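Long-range contacts in COPII coat assembly protein SEC16 (Saccharomyces cerevisiae, PDB 3MZK), which helps start assembly of the COPII coat that forms transport vesicles at the endoplasmic reticulum and selects their cargo, and also takes part in autophagy: residues T101-K109 and S298-V306; M327-E337 and Q358-Q369. All blocks are in the same frame, centred on the assembly; numbering follows the deposited sequence.

Interaction 1. Residues T101-K109 and S298-V306; sequences TIWQLLEMK and STLFIIGNV
This is a buried contact between two nearly parallel helices near the centre of the chain, in the helical ACE1-like region of this central piece of SEC16. Helix 101-109 runs beside helix 298-303, with segment axes 10.5 Å apart at 6°. Ile302 packs as a knob into a hole formed by Ile102, Leu105, Leu106 and Lys109. Its two branches divide the work. CG2 meets Leu105 and the CD of Lys109, while CD1 reaches the CG2 of Ile102 at 4.2 Å. In Leu105, chi1 of 174° puts CG anti to the backbone N, and CD2 is the branch that enters between the helices. There CD2 also lies 3.7 Å from Ile303 CG1, the two side chains roughly perpendicular. One turn earlier the methyls Thr101 CG2 and Thr299 CG2 meet at 3.9 Å. The hydroxyl of Thr299 bonds back to Ala295 O, and that of Thr101 to Asp99. Helix 298-303 ends in a Schellman motif, with Asn305 at positive phi. Lys109 and Asn305 run alongside each other with opposite sense, and Lys109 bends at its last two torsions. Its NZ gives a 2.8 Å hydrogen bond to Asn305 OD1, in the carbonyl plane and on a lone pair.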
# COMPACT_ATOMS: atom_id res chain seq x y z
N THR B 101 20.28 24.89 17.31
CA THR B 101 19.54 23.77 16.74
C THR B 101 19.56 23.77 15.20
O THR B 101 20.02 22.81 14.59
CB THR B 101 18.07 23.76 17.22
OG1 THR B 101 18.03 23.63 18.65
CG2 THR B 101 17.30 22.61 16.58
N ILE B 102 19.05 24.84 14.60
CA ILE B 102 18.96 24.94 13.14
C ILE B 102 20.33 24.86 12.47
O ILE B 102 20.49 24.18 11.46
CB ILE B 102 18.26 26.25 12.71
CG1 ILE B 102 16.79 26.22 13.13
CG2 ILE B 102 18.39 26.46 11.21
CD1 ILE B 102 16.11 27.56 13.00
N TRP B 103 21.30 25.57 13.03
CA TRP B 103 22.67 25.49 12.55
C TRP B 103 23.10 24.03 12.44
O TRP B 103 23.49 23.55 11.38
CB TRP B 103 23.61 26.22 13.50
CG TRP B 103 23.70 27.70 13.27
CD1 TRP B 103 23.33 28.69 14.13
CD2 TRP B 103 24.21 28.35 12.10
NE1 TRP B 103 23.57 29.92 13.57
CE2 TRP B 103 24.11 29.74 12.32
CE3 TRP B 103 24.73 27.89 10.89
CZ2 TRP B 103 24.52 30.67 11.37
CZ3 TRP B 103 25.13 28.82 9.95
CH2 TRP B 103 25.03 30.20 10.20
N GLN B 104 23.01 23.32 13.56
CA GLN B 104 23.52 21.96 13.66
C GLN B 104 22.68 20.96 12.87
O GLN B 104 23.19 19.96 12.37
CB GLN B 104 23.61 21.54 15.13
CG GLN B 104 24.69 22.29 15.89
CD GLN B 104 24.55 22.18 17.39
OE1 GLN B 104 23.44 22.11 17.93
NE2 GLN B 104 25.68 22.17 18.09
N LEU B 105 21.38 21.24 12.77
CA LEU B 105 20.49 20.39 11.99
C LEU B 105 20.88 20.41 10.52
O LEU B 105 21.02 19.36 9.89
CB LEU B 105 19.05 20.84 12.16
CG LEU B 105 18.03 20.11 11.28
CD1 LEU B 105 18.10 18.62 11.53
CD2 LEU B 105 16.62 20.64 11.54
N LEU B 106 21.06 21.61 9.99
CA LEU B 106 21.48 21.78 8.60
C LEU B 106 22.86 21.16 8.34
O LEU B 106 23.11 20.62 7.26
CB LEU B 106 21.47 23.25 8.21
CG LEU B 106 20.08 23.85 7.96
CD1 LEU B 106 20.16 25.36 7.80
CD2 LEU B 106 19.44 23.22 6.74
N GLU B 107 23.74 21.24 9.33
CA GLU B 107 25.06 20.64 9.21
C GLU B 107 24.96 19.12 9.05
O GLU B 107 25.59 18.54 8.17
CB GLU B 107 25.93 20.99 10.41
CG GLU B 107 27.39 20.62 10.23
CD GLU B 107 28.22 20.84 11.48
OE1 GLU B 107 27.64 20.79 12.59
OE2 GLU B 107 29.44 21.07 11.35
N MET B 108 24.15 18.48 9.90
CA MET B 108 23.92 17.04 9.79
C MET B 108 23.45 16.66 8.39
O MET B 108 24.04 15.81 7.73
CB MET B 108 22.87 16.58 10.80
CG MET B 108 23.30 16.61 12.24
SD MET B 108 22.02 15.90 13.28
CE MET B 108 21.79 14.32 12.46
N LYS B 109 22.36 17.28 7.96
CA LYS B 109 21.74 16.94 6.69
C LYS B 109 22.71 17.17 5.54
O LYS B 109 22.61 16.55 4.48
CB LYS B 109 20.45 17.74 6.49
CG LYS B 109 19.43 17.52 7.59
CD LYS B 109 18.19 18.38 7.38
CE LYS B 109 17.09 17.63 6.63
NZ LYS B 109 17.48 17.28 5.24
N SER B 298 10.03 26.21 11.69
CA SER B 298 11.00 25.99 10.63
C SER B 298 11.88 24.78 10.90
O SER B 298 12.26 24.07 9.97
CB SER B 298 11.88 27.23 10.43
OG SER B 298 11.15 28.28 9.83
N THR B 299 12.20 24.55 12.16
CA THR B 299 12.95 23.36 12.55
C THR B 299 12.20 22.11 12.10
O THR B 299 12.77 21.25 11.41
CB THR B 299 13.22 23.33 14.07
OG1 THR B 299 13.88 24.53 14.48
CG2 THR B 299 14.09 22.15 14.45
N LEU B 300 10.92 22.01 12.45
CA LEU B 300 10.11 20.86 12.06
C LEU B 300 10.03 20.70 10.54
O LEU B 300 10.14 19.58 10.03
CB LEU B 300 8.71 20.92 12.66
CG LEU B 300 8.64 21.18 14.17
CD1 LEU B 300 7.29 20.77 14.73
CD2 LEU B 300 9.76 20.46 14.90
N PHE B 301 9.85 21.80 9.82
CA PHE B 301 9.75 21.77 8.36
C PHE B 301 11.04 21.28 7.72
O PHE B 301 11.02 20.52 6.75
CB PHE B 301 9.39 23.16 7.81
CG PHE B 301 8.02 23.63 8.18
CD1 PHE B 301 7.01 22.72 8.45
CD2 PHE B 301 7.74 24.99 8.28
CE1 PHE B 301 5.73 23.16 8.80
CE2 PHE B 301 6.47 25.43 8.64
CZ PHE B 301 5.46 24.52 8.89
N ILE B 302 12.17 21.71 8.28
CA ILE B 302 13.48 21.26 7.83
C ILE B 302 13.64 19.74 8.00
O ILE B 302 14.02 19.03 7.06
CB ILE B 302 14.60 21.97 8.61
CG1 ILE B 302 14.65 23.45 8.22
CG2 ILE B 302 15.94 21.31 8.33
CD1 ILE B 302 15.43 24.32 9.19
N ILE B 303 13.35 19.25 9.20
CA ILE B 303 13.41 17.82 9.46
C ILE B 303 12.50 17.07 8.51
O ILE B 303 12.84 15.99 8.03
CB ILE B 303 13.00 17.49 10.91
CG1 ILE B 303 13.93 18.18 11.90
CG2 ILE B 303 13.02 16.00 11.13
CD1 ILE B 303 13.48 18.07 13.33
N GLY B 304 11.33 17.64 8.23
CA GLY B 304 10.35 17.01 7.36
C GLY B 304 10.69 17.16 5.90
O GLY B 304 9.98 16.65 5.03
N ASN B 305 11.79 17.85 5.61
CA ASN B 305 12.19 18.16 4.24
C ASN B 305 11.11 18.88 3.43
O ASN B 305 10.96 18.63 2.24
CB ASN B 305 12.64 16.90 3.50
CG ASN B 305 14.14 16.72 3.56
OD1 ASN B 305 14.78 17.08 4.55
ND2 ASN B 305 14.71 16.16 2.50
N VAL B 306 10.37 19.76 4.09
CA VAL B 306 9.34 20.52 3.40
C VAL B 306 9.98 21.55 2.47
O VAL B 306 10.91 22.25 2.86
CB VAL B 306 8.42 21.24 4.40
CG1 VAL B 306 7.47 22.18 3.66
CG2 VAL B 306 7.65 20.23 5.24

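Interaction 2. Residues M327-E337 and Q358-Q369; sequences MNTFESILWDE and QKIYHASLLQEQ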
# COMPACT_ATOMS: atom_id res chain seq x y z
N MET B 327 13.16 36.45 6.61
CA MET B 327 13.87 36.50 5.34
C MET B 327 14.99 37.54 5.26
O MET B 327 15.93 37.37 4.48
CB MET B 327 12.87 36.67 4.20
CG MET B 327 13.48 36.55 2.82
SD MET B 327 12.31 35.89 1.62
CE MET B 327 10.76 36.45 2.32
N ASN B 328 14.92 38.59 6.07
CA ASN B 328 15.93 39.65 6.04
C ASN B 328 17.22 39.33 6.81
O ASN B 328 18.27 39.91 6.55
CB ASN B 328 15.35 40.98 6.52
CG ASN B 328 14.84 41.84 5.38
OD1 ASN B 328 15.42 41.84 4.29
ND2 ASN B 328 13.76 42.58 5.62
N THR B 329 17.12 38.42 7.76
CA THR B 329 18.26 38.08 8.61
C THR B 329 19.36 37.38 7.81
O THR B 329 19.08 36.63 6.87
CB THR B 329 17.82 37.20 9.79
OG1 THR B 329 17.46 35.89 9.32
CG2 THR B 329 16.63 37.82 10.51
N PHE B 330 20.62 37.64 8.17
CA PHE B 330 21.75 36.98 7.51
C PHE B 330 21.66 35.46 7.67
O PHE B 330 21.91 34.72 6.71
CB PHE B 330 23.08 37.50 8.04
CG PHE B 330 23.31 38.95 7.77
CD1 PHE B 330 22.45 39.67 6.95
CD2 PHE B 330 24.39 39.62 8.34
CE1 PHE B 330 22.66 41.02 6.70
CE2 PHE B 330 24.61 40.97 8.09
CZ PHE B 330 23.74 41.66 7.27
N GLU B 331 21.30 35.00 8.87
CA GLU B 331 21.11 33.57 9.11
C GLU B 331 20.16 32.98 8.07
O GLU B 331 20.46 31.95 7.46
CB GLU B 331 20.57 33.30 10.52
CG GLU B 331 21.51 33.69 11.65
CD GLU B 331 21.72 35.20 11.74
OE1 GLU B 331 20.75 35.95 11.50
OE2 GLU B 331 22.85 35.62 12.06
N SER B 332 19.03 33.64 7.87
CA SER B 332 18.03 33.20 6.90
C SER B 332 18.60 33.10 5.49
O SER B 332 18.33 32.14 4.78
CB SER B 332 16.82 34.14 6.91
OG SER B 332 15.84 33.71 5.98
N ILE B 333 19.39 34.10 5.09
CA ILE B 333 19.99 34.07 3.76
C ILE B 333 20.82 32.81 3.58
O ILE B 333 20.67 32.09 2.59
CB ILE B 333 20.89 35.28 3.53
CG1 ILE B 333 20.08 36.57 3.59
CG2 ILE B 333 21.61 35.17 2.19
CD1 ILE B 333 20.92 37.82 3.42
N LEU B 334 21.69 32.55 4.55
CA LEU B 334 22.62 31.43 4.47
C LEU B 334 21.91 30.09 4.69
O LEU B 334 22.07 29.15 3.90
CB LEU B 334 23.75 31.61 5.49
CG LEU B 334 24.55 32.91 5.35
CD1 LEU B 334 25.58 33.04 6.45
CD2 LEU B 334 25.24 32.99 3.99
N TRP B 335 21.11 30.00 5.75
CA TRP B 335 20.33 28.80 5.99
C TRP B 335 19.53 28.42 4.75
O TRP B 335 19.60 27.28 4.29
CB TRP B 335 19.38 28.98 7.17
CG TRP B 335 20.09 29.03 8.47
CD1 TRP B 335 21.34 28.58 8.74
CD2 TRP B 335 19.58 29.58 9.70
NE1 TRP B 335 21.65 28.80 10.06
CE2 TRP B 335 20.59 29.41 10.67
CE3 TRP B 335 18.38 30.18 10.06
CZ2 TRP B 335 20.42 29.83 11.99
CZ3 TRP B 335 18.21 30.60 11.37
CH2 TRP B 335 19.23 30.42 12.32
N ASP B 336 18.79 29.37 4.19
CA ASP B 336 17.98 29.10 3.02
C ASP B 336 18.79 28.55 1.85
O ASP B 336 18.36 27.61 1.18
CB ASP B 336 17.19 30.34 2.59
CG ASP B 336 15.99 30.59 3.47
OD1 ASP B 336 15.56 29.64 4.16
OD2 ASP B 336 15.47 31.73 3.48
N GLU B 337 19.97 29.11 1.62
CA GLU B 337 20.80 28.63 0.51
C GLU B 337 21.40 27.26 0.78
O GLU B 337 21.51 26.42 -0.12
CB GLU B 337 21.89 29.63 0.13
CG GLU B 337 22.69 29.19 -1.07
CD GLU B 337 23.53 30.30 -1.67
OE1 GLU B 337 23.39 31.46 -1.22
OE2 GLU B 337 24.31 30.01 -2.60
N GLN B 358 15.72 36.62 -2.43
CA GLN B 358 16.61 36.68 -1.28
C GLN B 358 18.06 36.60 -1.70
O GLN B 358 18.92 37.22 -1.09
CB GLN B 358 16.28 35.57 -0.27
CG GLN B 358 16.97 35.74 1.07
CD GLN B 358 16.65 34.60 2.04
OE1 GLN B 358 16.30 34.83 3.20
NE2 GLN B 358 16.78 33.37 1.57
N LYS B 359 18.34 35.83 -2.75
CA LYS B 359 19.70 35.71 -3.27
C LYS B 359 20.21 37.03 -3.85
O LYS B 359 21.37 37.40 -3.65
CB LYS B 359 19.79 34.61 -4.33
CG LYS B 359 19.59 33.21 -3.79
CD LYS B 359 19.92 32.18 -4.85
CE LYS B 359 19.60 30.78 -4.38
NZ LYS B 359 19.76 29.81 -5.50
N ILE B 360 19.34 37.72 -4.58
CA ILE B 360 19.68 39.02 -5.15
C ILE B 360 19.92 40.01 -4.03
O ILE B 360 20.86 40.81 -4.06
CB ILE B 360 18.57 39.54 -6.08
CG1 ILE B 360 18.31 38.54 -7.21
CG2 ILE B 360 18.92 40.91 -6.64
CD1 ILE B 360 17.21 38.99 -8.15
N TYR B 361 19.05 39.96 -3.03
CA TYR B 361 19.19 40.78 -1.84
C TYR B 361 20.51 40.48 -1.13
O TYR B 361 21.13 41.36 -0.54
CB TYR B 361 18.00 40.52 -0.91
CG TYR B 361 18.21 40.88 0.53
CD1 TYR B 361 18.42 42.19 0.93
CD2 TYR B 361 18.15 39.90 1.52
CE1 TYR B 361 18.58 42.52 2.26
CE2 TYR B 361 18.31 40.22 2.85
CZ TYR B 361 18.53 41.52 3.21
OH TYR B 361 18.68 41.82 4.54
N HIS B 362 20.93 39.22 -1.21
CA HIS B 362 22.20 38.78 -0.66
C HIS B 362 23.33 39.50 -1.39
O HIS B 362 24.18 40.13 -0.77
CB HIS B 362 22.34 37.26 -0.80
CG HIS B 362 23.58 36.69 -0.20
ND1 HIS B 362 23.95 35.37 -0.36
CD2 HIS B 362 24.55 37.25 0.57
CE1 HIS B 362 25.09 35.15 0.27
NE2 HIS B 362 25.47 36.27 0.85
N ALA B 363 23.31 39.43 -2.72
CA ALA B 363 24.29 40.12 -3.55
C ALA B 363 24.32 41.62 -3.26
O ALA B 363 25.38 42.24 -3.25
CB ALA B 363 24.02 39.88 -5.02
N SER B 364 23.15 42.20 -3.03
CA SER B 364 23.05 43.61 -2.68
C SER B 364 23.77 43.89 -1.37
O SER B 364 24.45 44.90 -1.23
CB SER B 364 21.58 44.02 -2.57
OG SER B 364 21.44 45.42 -2.46
N LEU B 365 23.63 42.98 -0.41
CA LEU B 365 24.28 43.12 0.89
C LEU B 365 25.80 43.06 0.79
O LEU B 365 26.51 43.69 1.58
CB LEU B 365 23.78 42.07 1.87
CG LEU B 365 22.43 42.41 2.51
CD1 LEU B 365 21.90 41.22 3.29
CD2 LEU B 365 22.57 43.62 3.42
N LEU B 366 26.29 42.29 -0.17
CA LEU B 366 27.73 42.21 -0.40
C LEU B 366 28.26 43.53 -0.95
O LEU B 366 29.34 43.97 -0.58
CB LEU B 366 28.04 41.06 -1.36
CG LEU B 366 27.82 39.67 -0.78
CD1 LEU B 366 27.93 38.59 -1.85
CD2 LEU B 366 28.80 39.43 0.36
N GLN B 367 27.49 44.15 -1.84
CA GLN B 367 27.84 45.45 -2.39
C GLN B 367 28.04 46.48 -1.29
O GLN B 367 29.05 47.17 -1.26
CB GLN B 367 26.74 45.94 -3.34
CG GLN B 367 26.62 47.46 -3.42
CD GLN B 367 27.31 48.04 -4.63
OE1 GLN B 367 27.21 47.48 -5.73
NE2 GLN B 367 28.01 49.15 -4.45
N GLU B 368 27.06 46.59 -0.40
CA GLU B 368 27.13 47.58 0.67
C GLU B 368 28.35 47.36 1.57
O GLU B 368 28.89 48.31 2.13
CB GLU B 368 25.85 47.58 1.51
CG GLU B 368 24.60 47.90 0.73
CD GLU B 368 23.47 48.42 1.61
OE1 GLU B 368 22.88 47.62 2.37
OE2 GLU B 368 23.17 49.63 1.54
N GLN B 369 28.80 46.11 1.68
CA GLN B 369 29.97 45.80 2.49
C GLN B 369 31.25 45.81 1.67
O GLN B 369 32.27 45.26 2.08
CB GLN B 369 29.80 44.45 3.18
CG GLN B 369 28.63 44.40 4.14
CD GLN B 369 28.44 43.03 4.76
OE1 GLN B 369 27.31 42.60 5.00
NE2 GLN B 369 29.55 42.33 5.02
O HOH W 1 18.89 32.96 0.22
O HOH W 2 21.52 33.17 -0.69
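Gln358 NE2 gives a hydrogen bond of 2.8 Å to Asp336 OD2. The bond bends to 149° at the proton. It uses the anti lone pair of the carboxylate and lies close to the amide plane. Gln358 reaches it extended, with CG anti to the backbone N (chi1 -169°). Asp336 is held on its other oxygen by Ile324 N. A leucine in place of Gln358 would probably leave Asp336 OD2 without its amide partner in a buried site. This is a buried helix-helix crossing in the Sec23-binding domain, with the polar pair beside an apolar knob. The knob is Ile333, set among Gln358, Tyr361, His362 and Leu365. Its CG2 makes a CH-pi contact over one face of the His362 ring, 3.6 Å from the centroid. Its CD1 touches Leu365 CD1 at 3.5 Å. Tyr361 OH donates to Asn328 O at 2.8 Å, in the carbonyl plane. Thr329 N-caps helix 330-337 by accepting from Ser332 N. The segment axes of helices 330-337 and 358-368 make an angle of 127° between their N-to-C directions. Helix 61-65 touches Phe330 and Leu334, and the chain of another protein packs on Asn328 and Tyr361. Helices 372-387 and 394-409 cover Ile360 and Ala363 on helix 356-368.

How the interactions relate
Interaction 1 opens first, at helix 101-111. It closes a long, mostly helical loop when the chain returns at helix 294-303; 188 residues lie between segments 101-109 and 298-306. It thus joins the Sec16 mid-region to the Sec23-binding domain. The chain then goes on to helix 330-344, where interaction 2 opens. That one closes a short loop at helix 356-368, within the Sec23-binding domain; 20 residues separate segments 327-337 and 358-369. The two contacts are in series, neither nested nor crossing. They lie about 19 Å apart, centre to centre, yet they touch. Trp103 and Trp335 meet edge-to-face, and Ile102 and Leu106 also pack on Trp335. Helix 101-111 therefore packs against both helix 294-303 and helix 330-344.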